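Local atomic coordinates of copper homeostasis protein CutC (Streptococcus agalactiae, PDB entry 2BDQ), a protein that belongs to the CutC family, is thought to bind copper ions and may take part in copper homeostasis in the cytoplasm. Residues A[5-10]-A[25-31]; A[92-98]-A[120-126]. All coordinates share one frame; numbering follows the deposited sequence.

Interaction 1 (A[5-10]-A[25-31])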
ATOM      1  N   GLU A   5     -17.517   3.016 -11.583  1.00 21.22           N
ATOM      2  CA  GLU A   5     -16.136   2.647 -11.277  1.00 19.99           C
ATOM      3  C   GLU A   5     -15.995   2.179  -9.833  1.00 20.14           C
ATOM      4  O   GLU A   5     -16.339   2.895  -8.891  1.00 20.97           O
ATOM      5  CB  GLU A   5     -15.213   3.845 -11.510  1.00 17.92           C
ATOM      6  CG  GLU A   5     -13.770   3.636 -11.066  1.00 19.56           C
ATOM      7  CD  GLU A   5     -12.882   4.839 -11.372  1.00 21.29           C
ATOM      8  OE1 GLU A   5     -12.710   5.157 -12.573  1.00 20.15           O
ATOM      9  OE2 GLU A   5     -12.359   5.467 -10.416  1.00 18.99           O
ATOM     10  N   PHE A   6     -15.483   0.972  -9.657  1.00 19.19           N
ATOM     11  CA  PHE A   6     -15.289   0.438  -8.324  1.00 18.83           C
ATOM     12  C   PHE A   6     -13.884   0.743  -7.787  1.00 18.08           C
ATOM     13  O   PHE A   6     -12.884   0.497  -8.464  1.00 17.16           O
ATOM     14  CB  PHE A   6     -15.542  -1.065  -8.339  1.00 18.70           C
ATOM     15  CG  PHE A   6     -15.239  -1.735  -7.040  1.00 20.05           C
ATOM     16  CD1 PHE A   6     -14.186  -2.638  -6.940  1.00 20.86           C
ATOM     17  CD2 PHE A   6     -15.992  -1.455  -5.910  1.00 21.27           C
ATOM     18  CE1 PHE A   6     -13.888  -3.253  -5.723  1.00 20.91           C
ATOM     19  CE2 PHE A   6     -15.703  -2.063  -4.689  1.00 21.77           C
ATOM     20  CZ  PHE A   6     -14.652  -2.965  -4.597  1.00 20.28           C
ATOM     21  N   CYS A   7     -13.829   1.289  -6.574  1.00 17.77           N
ATOM     22  CA  CYS A   7     -12.575   1.637  -5.912  1.00 17.73           C
ATOM     23  C   CYS A   7     -12.154   0.437  -5.059  1.00 17.30           C
ATOM     24  O   CYS A   7     -12.801   0.116  -4.062  1.00 17.27           O
ATOM     25  CB  CYS A   7     -12.783   2.875  -5.027  1.00 20.86           C
ATOM     26  SG  CYS A   7     -11.295   3.489  -4.166  1.00 23.53           S
ATOM     27  N   ALA A   8     -11.067  -0.217  -5.453  1.00 16.49           N
ATOM     28  CA  ALA A   8     -10.589  -1.400  -4.755  1.00 17.17           C
ATOM     29  C   ALA A   8      -9.259  -1.222  -4.044  1.00 17.39           C
ATOM     30  O   ALA A   8      -8.486  -0.323  -4.354  1.00 17.72           O
ATOM     31  CB  ALA A   8     -10.475  -2.568  -5.753  1.00 17.40           C
ATOM     32  N   GLU A   9      -9.014  -2.082  -3.067  1.00 18.10           N
ATOM     33  CA  GLU A   9      -7.747  -2.086  -2.357  1.00 19.32           C
ATOM     34  C   GLU A   9      -7.252  -3.489  -2.660  1.00 20.07           C
ATOM     35  O   GLU A   9      -7.804  -4.470  -2.146  1.00 20.88           O
ATOM     36  CB  GLU A   9      -7.933  -1.903  -0.847  1.00 18.87           C
ATOM     37  CG  GLU A   9      -6.616  -1.995  -0.080  1.00 20.65           C
ATOM     38  CD  GLU A   9      -6.772  -1.787   1.411  1.00 20.95           C
ATOM     39  OE1 GLU A   9      -7.191  -0.680   1.817  1.00 22.15           O
ATOM     40  OE2 GLU A   9      -6.472  -2.728   2.182  1.00 21.14           O
ATOM     41  N   ASN A  10      -6.247  -3.583  -3.531  1.00 20.03           N
ATOM     42  CA  ASN A  10      -5.695  -4.874  -3.927  1.00 20.40           C
ATOM     43  C   ASN A  10      -6.771  -5.668  -4.663  1.00 21.21           C
ATOM     44  O   ASN A  10      -7.754  -5.085  -5.118  1.00 20.30           O
ATOM     45  CB  ASN A  10      -5.189  -5.598  -2.690  1.00 19.55           C
ATOM     46  CG  ASN A  10      -4.131  -4.789  -1.963  1.00 20.41           C
ATOM     47  OD1 ASN A  10      -3.993  -4.876  -0.743  1.00 22.95           O
ATOM     48  ND2 ASN A  10      -3.372  -3.995  -2.718  1.00 13.23           N
ATOM     49  N   VAL A  25     -12.266  -0.190 -12.689  1.00 21.92           N
ATOM     50  CA  VAL A  25     -11.897  -0.250 -11.290  1.00 21.65           C
ATOM     51  C   VAL A  25     -10.682   0.630 -11.063  1.00 21.03           C
ATOM     52  O   VAL A  25      -9.795   0.711 -11.915  1.00 22.30           O
ATOM     53  CB  VAL A  25     -11.623  -1.722 -10.849  1.00 21.63           C
ATOM     54  CG1 VAL A  25     -11.051  -2.494 -12.000  1.00 24.18           C
ATOM     55  CG2 VAL A  25     -10.668  -1.761  -9.668  1.00 18.94           C
ATOM     56  N   GLU A  26     -10.675   1.332  -9.934  1.00 18.66           N
ATOM     57  CA  GLU A  26      -9.545   2.171  -9.587  1.00 19.17           C
ATOM     58  C   GLU A  26      -8.726   1.284  -8.665  1.00 18.34           C
ATOM     59  O   GLU A  26      -9.163   0.956  -7.563  1.00 16.88           O
ATOM     60  CB  GLU A  26      -9.972   3.435  -8.836  1.00 20.01           C
ATOM     61  CG  GLU A  26      -8.787   4.354  -8.522  1.00 23.89           C
ATOM     62  CD  GLU A  26      -9.131   5.492  -7.578  1.00 27.04           C
ATOM     63  OE1 GLU A  26      -9.568   5.218  -6.438  1.00 29.14           O
ATOM     64  OE2 GLU A  26      -8.954   6.669  -7.971  1.00 30.26           O
ATOM     65  N   LEU A  27      -7.546   0.888  -9.127  1.00 18.21           N
ATOM     66  CA  LEU A  27      -6.679   0.012  -8.357  1.00 19.51           C
ATOM     67  C   LEU A  27      -5.694   0.779  -7.468  1.00 19.64           C
ATOM     68  O   LEU A  27      -4.906   1.589  -7.944  1.00 18.61           O
ATOM     69  CB  LEU A  27      -5.895  -0.908  -9.310  1.00 19.68           C
ATOM     70  CG  LEU A  27      -5.385  -2.280  -8.843  1.00 20.22           C
ATOM     71  CD1 LEU A  27      -4.168  -2.697  -9.655  1.00 15.94           C
ATOM     72  CD2 LEU A  27      -5.009  -2.216  -7.381  1.00 21.61           C
ATOM     73  N   CYS A  28      -5.754   0.525  -6.169  1.00 20.83           N
ATOM     74  CA  CYS A  28      -4.830   1.148  -5.240  1.00 22.35           C
ATOM     75  C   CYS A  28      -4.735   0.310  -3.977  1.00 21.82           C
ATOM     76  O   CYS A  28      -5.315  -0.776  -3.894  1.00 20.78           O
ATOM     77  CB  CYS A  28      -5.246   2.593  -4.912  1.00 25.88           C
ATOM     78  SG  CYS A  28      -7.014   2.933  -4.729  1.00 30.20           S
ATOM     79  N   ASP A  29      -3.964   0.782  -3.010  1.00 20.15           N
ATOM     80  CA  ASP A  29      -3.839   0.070  -1.754  1.00 18.43           C
ATOM     81  C   ASP A  29      -4.033   1.135  -0.685  1.00 17.27           C
ATOM     82  O   ASP A  29      -4.297   2.297  -1.005  1.00 16.75           O
ATOM     83  CB  ASP A  29      -2.452  -0.582  -1.651  1.00 18.92           C
ATOM     84  CG  ASP A  29      -2.293  -1.436  -0.404  1.00 19.69           C
ATOM     85  OD1 ASP A  29      -3.294  -1.991   0.089  1.00 23.89           O
ATOM     86  OD2 ASP A  29      -1.159  -1.574   0.085  1.00 23.35           O
ATOM     87  N   ASN A  30      -3.949   0.735   0.580  1.00 15.70           N
ATOM     88  CA  ASN A  30      -4.065   1.673   1.684  1.00 14.49           C
ATOM     89  C   ASN A  30      -5.249   2.640   1.546  1.00 14.86           C
ATOM     90  O   ASN A  30      -5.051   3.856   1.538  1.00 13.95           O
ATOM     91  CB  ASN A  30      -2.765   2.484   1.763  1.00 13.65           C
ATOM     92  CG  ASN A  30      -2.520   3.083   3.135  1.00 12.70           C
ATOM     93  OD1 ASN A  30      -3.441   3.253   3.929  1.00 12.85           O
ATOM     94  ND2 ASN A  30      -1.265   3.421   3.410  1.00 13.52           N
ATOM     95  N   LEU A  31      -6.471   2.127   1.441  1.00 15.34           N
ATOM     96  CA  LEU A  31      -7.616   3.028   1.328  1.00 15.63           C
ATOM     97  C   LEU A  31      -7.859   3.818   2.610  1.00 16.25           C
ATOM     98  O   LEU A  31      -8.561   4.831   2.603  1.00 15.66           O
ATOM     99  CB  LEU A  31      -8.875   2.254   0.941  1.00 15.75           C
ATOM    100  CG  LEU A  31      -8.858   1.768  -0.514  1.00 13.54           C
ATOM    101  CD1 LEU A  31     -10.167   1.061  -0.846  1.00 15.50           C
ATOM    102  CD2 LEU A  31      -8.650   2.951  -1.439  1.00 13.83           C
TER
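The carbonyl oxygen of F6 takes two donors from the next strand: the amide of E26, with N to O at 2.8 Å, and the CA-H of V25, whose CA lies 3.1 Å from the same O. Further along, A8 N returns a bond to E26 O, and C28 N reaches A8 O only weakly. Where the strands end, C28 O is gripped in the same double fashion, by N10 N at 3.0 Å and by the CA-H of E9. This is parallel pairing, and side chains alternate between its two faces. With CG anti to the backbone N (chi1 176°), E9 runs extended past the oppositely directed L31 side chain, CB lying 3.7 Å from L31 CD1. Its OE1 accepts L31 N at 2.9 Å, on the anti side and 33° out of the carboxylate plane. This bond ties the turn after strand 24-28 back to the first strand. L31's other methyl, CD2, rests 3.8 Å from C7 SG. E5 lays its OE2 3.5 Å from E26 CB, the same oxygen being hydrogen-bonded to ND1 of H205. At the far end D29 OD1 receives N30 N weakly and also ND2 of N30 of the second subunit, and D29 OD2 bonds T36 of that subunit, so the turn also forms part of the dimer interface. On one face C7 and E26 meet H205 of strand 203-206, and E26 and C28 meet M60 of strand 56-60, inside the closed parallel barrel; on the other, V25 and L27 pack against helix 40-52.

Interaction 2 (A[92-98]-A[120-126]); sequences ALVLGIL and PLVFHMA
A beta-alpha-beta unit, with strand 92-95 leading through helix 106-116 to strand 121-123, brings these two strands side by side. Four backbone bonds join them, from L93 N to P120 O through to H124 N, which meets L95 O at 3.2 Å from above the carbonyl plane. Between strands, V94 CG2 presses on V122 CG1 at 3.4 Å, tighter than ordinary van der Waals contact; V122 has chi1 at 34°, an intermediate torsion that puts CG1 between its own backbone N and carbonyl carbon. Such a right-handed crossover is the repeating step of a TIM barrel, and here L93 and L121 lie on the outer face, both touching helix 106-116, with L121 CD2 3.8 Å from L93 CB. At the C-terminal ends of the strands the aromatic rings take over. G96 CA sits over the face of the F123 ring, 4.0 Å from its centroid, a CH-pi contact, while L98 CD2 comes to the ring's edge. The H124 imidazole lays a face across L95 C. Its ND1 accepts A126 N at 3.2 Å in the ring plane, which holds the ring's rotation, and NE2 stands 2.9 Å from a water that donates to G96 O.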
ATOM      1  N   ALA A  92      -5.361   3.342 -17.304  1.00 17.83           N
ATOM      2  CA  ALA A  92      -5.364   4.742 -16.912  1.00 17.40           C
ATOM      3  C   ALA A  92      -4.523   4.975 -15.665  1.00 16.19           C
ATOM      4  O   ALA A  92      -4.269   4.053 -14.895  1.00 15.84           O
ATOM      5  CB  ALA A  92      -6.798   5.208 -16.674  1.00 15.28           C
ATOM      6  N   LEU A  93      -4.098   6.220 -15.474  1.00 15.26           N
ATOM      7  CA  LEU A  93      -3.299   6.593 -14.320  1.00 14.52           C
ATOM      8  C   LEU A  93      -4.054   7.668 -13.540  1.00 15.53           C
ATOM      9  O   LEU A  93      -4.595   8.604 -14.130  1.00 14.83           O
ATOM     10  CB  LEU A  93      -1.938   7.112 -14.784  1.00 14.38           C
ATOM     11  CG  LEU A  93      -1.194   6.202 -15.772  1.00 15.87           C
ATOM     12  CD1 LEU A  93       0.086   6.892 -16.231  1.00 14.41           C
ATOM     13  CD2 LEU A  93      -0.878   4.857 -15.123  1.00 13.24           C
ATOM     14  N   VAL A  94      -4.090   7.523 -12.217  1.00 14.86           N
ATOM     15  CA  VAL A  94      -4.790   8.459 -11.342  1.00 14.66           C
ATOM     16  C   VAL A  94      -3.772   9.170 -10.450  1.00 17.92           C
ATOM     17  O   VAL A  94      -3.085   8.531  -9.649  1.00 18.35           O
ATOM     18  CB  VAL A  94      -5.798   7.708 -10.445  1.00 13.98           C
ATOM     19  CG1 VAL A  94      -6.695   8.692  -9.722  1.00 12.97           C
ATOM     20  CG2 VAL A  94      -6.612   6.732 -11.283  1.00 12.80           C
ATOM     21  N   LEU A  95      -3.668  10.489 -10.588  1.00 17.23           N
ATOM     22  CA  LEU A  95      -2.718  11.245  -9.781  1.00 16.40           C
ATOM     23  C   LEU A  95      -3.241  12.645  -9.472  1.00 16.96           C
ATOM     24  O   LEU A  95      -4.280  13.062  -9.984  1.00 15.53           O
ATOM     25  CB  LEU A  95      -1.377  11.354 -10.509  1.00 15.06           C
ATOM     26  CG  LEU A  95      -1.308  12.219 -11.773  1.00 14.79           C
ATOM     27  CD1 LEU A  95       0.140  12.550 -12.090  1.00 15.34           C
ATOM     28  CD2 LEU A  95      -1.951  11.495 -12.933  1.00 12.64           C
ATOM     29  N   GLY A  96      -2.513  13.372  -8.633  1.00 16.56           N
ATOM     30  CA  GLY A  96      -2.930  14.720  -8.292  1.00 16.12           C
ATOM     31  C   GLY A  96      -1.829  15.424  -7.542  1.00 15.95           C
ATOM     32  O   GLY A  96      -1.404  14.967  -6.481  1.00 15.68           O
ATOM     33  N   ILE A  97      -1.357  16.534  -8.095  1.00 15.49           N
ATOM     34  CA  ILE A  97      -0.288  17.293  -7.466  1.00 15.11           C
ATOM     35  C   ILE A  97      -0.713  18.750  -7.293  1.00 16.26           C
ATOM     36  O   ILE A  97      -1.170  19.389  -8.239  1.00 15.20           O
ATOM     37  CB  ILE A  97       0.994  17.262  -8.320  1.00 15.34           C
ATOM     38  CG1 ILE A  97       1.234  15.853  -8.864  1.00 15.54           C
ATOM     39  CG2 ILE A  97       2.190  17.691  -7.479  1.00 15.40           C
ATOM     40  CD1 ILE A  97       2.390  15.776  -9.864  1.00 15.14           C
ATOM     41  N   LEU A  98      -0.542  19.276  -6.085  1.00 16.23           N
ATOM     42  CA  LEU A  98      -0.904  20.659  -5.794  1.00 17.40           C
ATOM     43  C   LEU A  98       0.253  21.419  -5.185  1.00 17.47           C
ATOM     44  O   LEU A  98       1.134  20.831  -4.576  1.00 18.89           O
ATOM     45  CB  LEU A  98      -2.071  20.719  -4.812  1.00 16.29           C
ATOM     46  CG  LEU A  98      -3.393  20.042  -5.167  1.00 17.47           C
ATOM     47  CD1 LEU A  98      -4.349  20.236  -4.004  1.00 14.27           C
ATOM     48  CD2 LEU A  98      -3.970  20.620  -6.451  1.00 17.31           C
ATOM     49  N   PRO A 120      -4.280   7.424 -20.733  1.00 17.60           N
ATOM     50  CA  PRO A 120      -5.333   8.311 -20.229  1.00 17.45           C
ATOM     51  C   PRO A 120      -4.985   8.742 -18.808  1.00 18.30           C
ATOM     52  O   PRO A 120      -4.545   7.921 -18.001  1.00 17.32           O
ATOM     53  CB  PRO A 120      -6.573   7.428 -20.261  1.00 17.00           C
ATOM     54  CG  PRO A 120      -6.313   6.527 -21.428  1.00 17.61           C
ATOM     55  CD  PRO A 120      -4.853   6.168 -21.250  1.00 16.51           C
ATOM     56  N   LEU A 121      -5.190  10.021 -18.508  1.00 18.54           N
ATOM     57  CA  LEU A 121      -4.875  10.553 -17.191  1.00 19.03           C
ATOM     58  C   LEU A 121      -6.079  11.111 -16.451  1.00 18.35           C
ATOM     59  O   LEU A 121      -6.925  11.786 -17.036  1.00 17.13           O
ATOM     60  CB  LEU A 121      -3.820  11.654 -17.309  1.00 20.20           C
ATOM     61  CG  LEU A 121      -2.449  11.251 -17.850  1.00 21.63           C
ATOM     62  CD1 LEU A 121      -1.617  12.504 -18.089  1.00 21.87           C
ATOM     63  CD2 LEU A 121      -1.755  10.329 -16.858  1.00 22.13           C
ATOM     64  N   VAL A 122      -6.153  10.815 -15.156  1.00 18.36           N
ATOM     65  CA  VAL A 122      -7.233  11.313 -14.321  1.00 18.76           C
ATOM     66  C   VAL A 122      -6.671  11.997 -13.077  1.00 19.44           C
ATOM     67  O   VAL A 122      -5.729  11.502 -12.458  1.00 20.24           O
ATOM     68  CB  VAL A 122      -8.233  10.174 -13.937  1.00 18.95           C
ATOM     69  CG1 VAL A 122      -7.514   8.874 -13.763  1.00 20.01           C
ATOM     70  CG2 VAL A 122      -9.000  10.546 -12.673  1.00 18.10           C
ATOM     71  N   PHE A 123      -7.238  13.162 -12.759  1.00 18.76           N
ATOM     72  CA  PHE A 123      -6.859  13.970 -11.596  1.00 17.57           C
ATOM     73  C   PHE A 123      -7.869  13.581 -10.505  1.00 19.27           C
ATOM     74  O   PHE A 123      -9.086  13.638 -10.727  1.00 18.06           O
ATOM     75  CB  PHE A 123      -6.967  15.465 -11.960  1.00 15.00           C
ATOM     76  CG  PHE A 123      -6.165  16.381 -11.063  1.00 13.66           C
ATOM     77  CD1 PHE A 123      -6.666  16.812  -9.838  1.00 11.79           C
ATOM     78  CD2 PHE A 123      -4.889  16.771 -11.425  1.00 12.02           C
ATOM     79  CE1 PHE A 123      -5.895  17.612  -8.988  1.00 11.25           C
ATOM     80  CE2 PHE A 123      -4.113  17.572 -10.582  1.00 13.18           C
ATOM     81  CZ  PHE A 123      -4.619  17.990  -9.362  1.00  9.05           C
ATOM     82  N   HIS A 124      -7.378  13.173  -9.338  1.00 20.36           N
ATOM     83  CA  HIS A 124      -8.279  12.731  -8.273  1.00 21.29           C
ATOM     84  C   HIS A 124      -8.825  13.784  -7.305  1.00 22.19           C
ATOM     85  O   HIS A 124      -8.741  14.984  -7.557  1.00 23.09           O
ATOM     86  CB  HIS A 124      -7.622  11.591  -7.488  1.00 20.03           C
ATOM     87  CG  HIS A 124      -6.260  11.918  -6.965  1.00 19.52           C
ATOM     88  ND1 HIS A 124      -5.995  13.061  -6.236  1.00 19.22           N
ATOM     89  CD2 HIS A 124      -5.091  11.237  -7.026  1.00 19.96           C
ATOM     90  CE1 HIS A 124      -4.728  13.064  -5.871  1.00 21.22           C
ATOM     91  NE2 HIS A 124      -4.154  11.967  -6.338  1.00 19.67           N
HETATM   92  N   MSE A 125      -9.392  13.296  -6.204  1.00 23.92           N
HETATM   93  CA  MSE A 125     -10.012  14.100  -5.146  1.00 25.11           C
HETATM   94  C   MSE A 125      -9.199  15.333  -4.711  1.00 22.87           C
HETATM   95  O   MSE A 125      -9.725  16.228  -4.050  1.00 21.78           O
HETATM   96  CB  MSE A 125     -10.291  13.201  -3.928  1.00 29.76           C
HETATM   97  CG  MSE A 125     -11.700  13.298  -3.313  1.00 38.36           C
HETATM   98 SE   MSE A 125     -13.102  12.173  -4.134  1.00 49.02          SE
HETATM   99  CE  MSE A 125     -12.654  10.462  -3.327  1.00 44.81           C
ATOM    100  N   ALA A 126      -7.921  15.387  -5.063  1.00 20.57           N
ATOM    101  CA  ALA A 126      -7.111  16.548  -4.696  1.00 19.97           C
ATOM    102  C   ALA A 126      -7.723  17.805  -5.318  1.00 20.29           C
ATOM    103  O   ALA A 126      -7.467  18.924  -4.870  1.00 19.20           O
ATOM    104  CB  ALA A 126      -5.680  16.375  -5.179  1.00 18.05           C
TER
HETATM  105  O   HOH W   1      -1.232  11.740  -6.382  1.00 13.60           O

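Overall arrangement
From the N terminus, interaction 1 comes first: after strand 3-9 the chain returns through a connection without helix, and strand 24-28 then runs parallel beside it. The chain then passes helix 40-52, strand 56-60 and helix 72-87 before interaction 2 closes a strand-helix-strand loop around helix 106-116. The two loops follow in series, neither nested nor crossed. In the barrel wall they join strands one to two and four to five, with strand 56-60 standing between the pairs. Their centres are about 14 Å apart, yet they meet in the interior, where E26 OE2 packs 3.5 Å from V94 CG1. Interaction 1 also reaches the last strand, 203-206, which closes the barrel against the first.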